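PDB 5M45: acetone carboxylase alpha subunit from Xanthobacter autotrophicus Py2, which forms the alpha subunit of a multisubunit carboxylase and belongs to the hydantoinase B/oxoprolinase family, with manganese and magnesium ions bound in the crystal. Local coordinates for residues Gly328-Asp333 / Val358-Thr363. Sequence-based numbering, arbitrary orientation.
Sequences GTWRLD and VMMTQT
Met359 and Met360, neighbours on helix 349-361, meet the outer edge of the Trp330 indole, Met360 through its sulfur in an edge-on Met-aromatic contact and Met359 through an apolar methyl contact, and so pack this helix against the four-stranded mixed sheet holding strand 330-333. Met359 plays the lesser part: its terminal methyl CE comes to 4.5 Å from Trp330 CH2, close to the ring plane, while the same side chain also packs on Leu411, Trp412 and Leu415 of helix 401-422. Met360 carries most of the contact. Its SD lies 5.2 Å from the centroid of the six-membered ring and 89° off the ring normal, so the sulfur faces the ring's rim rather than its pi cloud. The chain bends at its last torsion (chi3 71°), which brings CE back alongside the indole, 4.0 Å from Trp330 CZ2. Leu332 CD1 of the same strand sits over one face of the indole, 4.0 Å above its plane, and Leu275 and Ile279 of helix 257-282 also touch this tryptophan. The buried indole N-H is satisfied by Thr378 OG1 on the neighbouring strand 378-381, a bond that helps fix the ring's rotation. Across the apolar interface, the closest approach is 3.7 Å, from Met360 SD to Trp330 CZ2.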
loop_
_atom_site.group_PDB
_atom_site.type_symbol
_atom_site.label_atom_id
_atom_site.label_comp_id
_atom_site.label_asym_id
_atom_site.label_seq_id
_atom_site.Cartn_x
_atom_site.Cartn_y
_atom_site.Cartn_z
ATOM N N GLY A 328 3.110 23.705 -40.002
ATOM C CA GLY A 328 4.031 22.800 -39.311
ATOM C C GLY A 328 3.618 22.382 -37.896
ATOM O O GLY A 328 4.384 21.702 -37.209
ATOM N N THR A 329 2.421 22.792 -37.465
ATOM C CA THR A 329 1.780 22.262 -36.269
ATOM C C THR A 329 1.095 20.941 -36.624
ATOM O O THR A 329 0.787 20.677 -37.789
ATOM C CB THR A 329 0.744 23.248 -35.645
ATOM O OG1 THR A 329 -0.279 23.590 -36.577
ATOM C CG2 THR A 329 1.408 24.544 -35.144
ATOM N N TRP A 330 0.832 20.126 -35.608
ATOM C CA TRP A 330 0.074 18.882 -35.814
ATOM C C TRP A 330 -0.795 18.509 -34.602
ATOM O O TRP A 330 -0.616 19.054 -33.510
ATOM C CB TRP A 330 0.961 17.730 -36.315
ATOM C CG TRP A 330 1.885 17.099 -35.351
ATOM C CD1 TRP A 330 2.601 17.716 -34.365
ATOM C CD2 TRP A 330 2.235 15.715 -35.286
ATOM N NE1 TRP A 330 3.344 16.794 -33.673
ATOM C CE2 TRP A 330 3.146 15.562 -34.219
ATOM C CE3 TRP A 330 1.862 14.578 -36.024
ATOM C CZ2 TRP A 330 3.690 14.329 -33.884
ATOM C CZ3 TRP A 330 2.383 13.344 -35.680
ATOM C CH2 TRP A 330 3.314 13.227 -34.622
ATOM N N ARG A 331 -1.789 17.646 -34.854
ATOM C CA ARG A 331 -2.842 17.370 -33.907
ATOM C C ARG A 331 -3.204 15.890 -33.952
ATOM O O ARG A 331 -3.331 15.308 -35.038
ATOM C CB ARG A 331 -4.061 18.260 -34.201
ATOM C CG ARG A 331 -5.253 18.075 -33.283
ATOM C CD ARG A 331 -6.402 18.989 -33.759
ATOM N NE ARG A 331 -7.579 18.896 -32.898
ATOM C CZ ARG A 331 -7.719 19.496 -31.724
ATOM N NH1 ARG A 331 -6.769 20.298 -31.244
ATOM N NH2 ARG A 331 -8.824 19.290 -31.017
ATOM N N LEU A 332 -3.366 15.295 -32.767
ATOM C CA LEU A 332 -3.774 13.897 -32.633
ATOM C C LEU A 332 -5.015 13.796 -31.753
ATOM O O LEU A 332 -4.965 14.170 -30.582
ATOM C CB LEU A 332 -2.645 13.068 -32.070
ATOM C CG LEU A 332 -1.427 13.089 -33.009
ATOM C CD1 LEU A 332 -0.377 14.038 -32.495
ATOM C CD2 LEU A 332 -0.810 11.702 -33.181
ATOM N N ASP A 333 -6.115 13.281 -32.324
ATOM C CA ASP A 333 -7.433 13.246 -31.681
ATOM C C ASP A 333 -7.872 11.785 -31.571
ATOM O O ASP A 333 -7.968 11.085 -32.597
ATOM C CB ASP A 333 -8.410 14.083 -32.533
ATOM C CG ASP A 333 -9.814 14.220 -31.903
ATOM O OD1 ASP A 333 -10.194 13.480 -30.981
ATOM O OD2 ASP A 333 -10.570 15.121 -32.349
ATOM N N VAL A 358 8.087 10.040 -27.157
ATOM C CA VAL A 358 9.142 9.020 -27.328
ATOM C C VAL A 358 9.229 8.544 -28.788
ATOM O O VAL A 358 10.326 8.500 -29.374
ATOM C CB VAL A 358 8.952 7.830 -26.340
ATOM C CG1 VAL A 358 9.932 6.699 -26.645
ATOM C CG2 VAL A 358 9.152 8.298 -24.887
ATOM N N MET A 359 8.074 8.213 -29.378
ATOM C CA MET A 359 8.040 7.836 -30.786
ATOM C C MET A 359 8.617 8.931 -31.683
ATOM O O MET A 359 9.440 8.622 -32.585
ATOM C CB MET A 359 6.629 7.466 -31.250
ATOM C CG MET A 359 6.596 7.156 -32.736
ATOM S SD MET A 359 5.058 7.466 -33.549
ATOM C CE MET A 359 4.866 9.209 -33.359
ATOM N N MET A 360 8.218 10.181 -31.460
ATOM C CA MET A 360 8.803 11.308 -32.192
ATOM C C MET A 360 10.346 11.367 -32.137
ATOM O O MET A 360 10.985 11.628 -33.153
ATOM C CB MET A 360 8.255 12.663 -31.711
ATOM C CG MET A 360 6.765 12.902 -31.983
ATOM S SD MET A 360 6.054 14.257 -30.990
ATOM C CE MET A 360 6.789 15.604 -31.706
ATOM N N THR A 361 10.928 11.124 -30.959
ATOM C CA THR A 361 12.392 11.103 -30.798
ATOM C C THR A 361 13.105 10.034 -31.649
ATOM O O THR A 361 14.303 10.177 -31.888
ATOM C CB THR A 361 12.879 10.922 -29.327
ATOM O OG1 THR A 361 12.711 9.550 -28.895
ATOM C CG2 THR A 361 12.209 11.934 -28.360
ATOM N N GLN A 362 12.393 8.986 -32.057
ATOM C CA GLN A 362 12.954 7.894 -32.846
ATOM C C GLN A 362 12.829 8.070 -34.375
ATOM O O GLN A 362 13.401 7.257 -35.131
ATOM C CB GLN A 362 12.351 6.537 -32.441
ATOM C CG GLN A 362 12.620 6.192 -30.988
ATOM C CD GLN A 362 11.913 4.957 -30.495
ATOM O OE1 GLN A 362 11.521 4.059 -31.258
ATOM N NE2 GLN A 362 11.745 4.894 -29.177
ATOM N N THR A 363 12.112 9.106 -34.822
ATOM C CA THR A 363 11.818 9.292 -36.256
ATOM C C THR A 363 11.855 10.777 -36.729
ATOM O O THR A 363 12.599 11.109 -37.695
ATOM C CB THR A 363 10.492 8.543 -36.658
ATOM O OG1 THR A 363 10.271 8.639 -38.074
ATOM C CG2 THR A 363 9.232 9.081 -35.909
#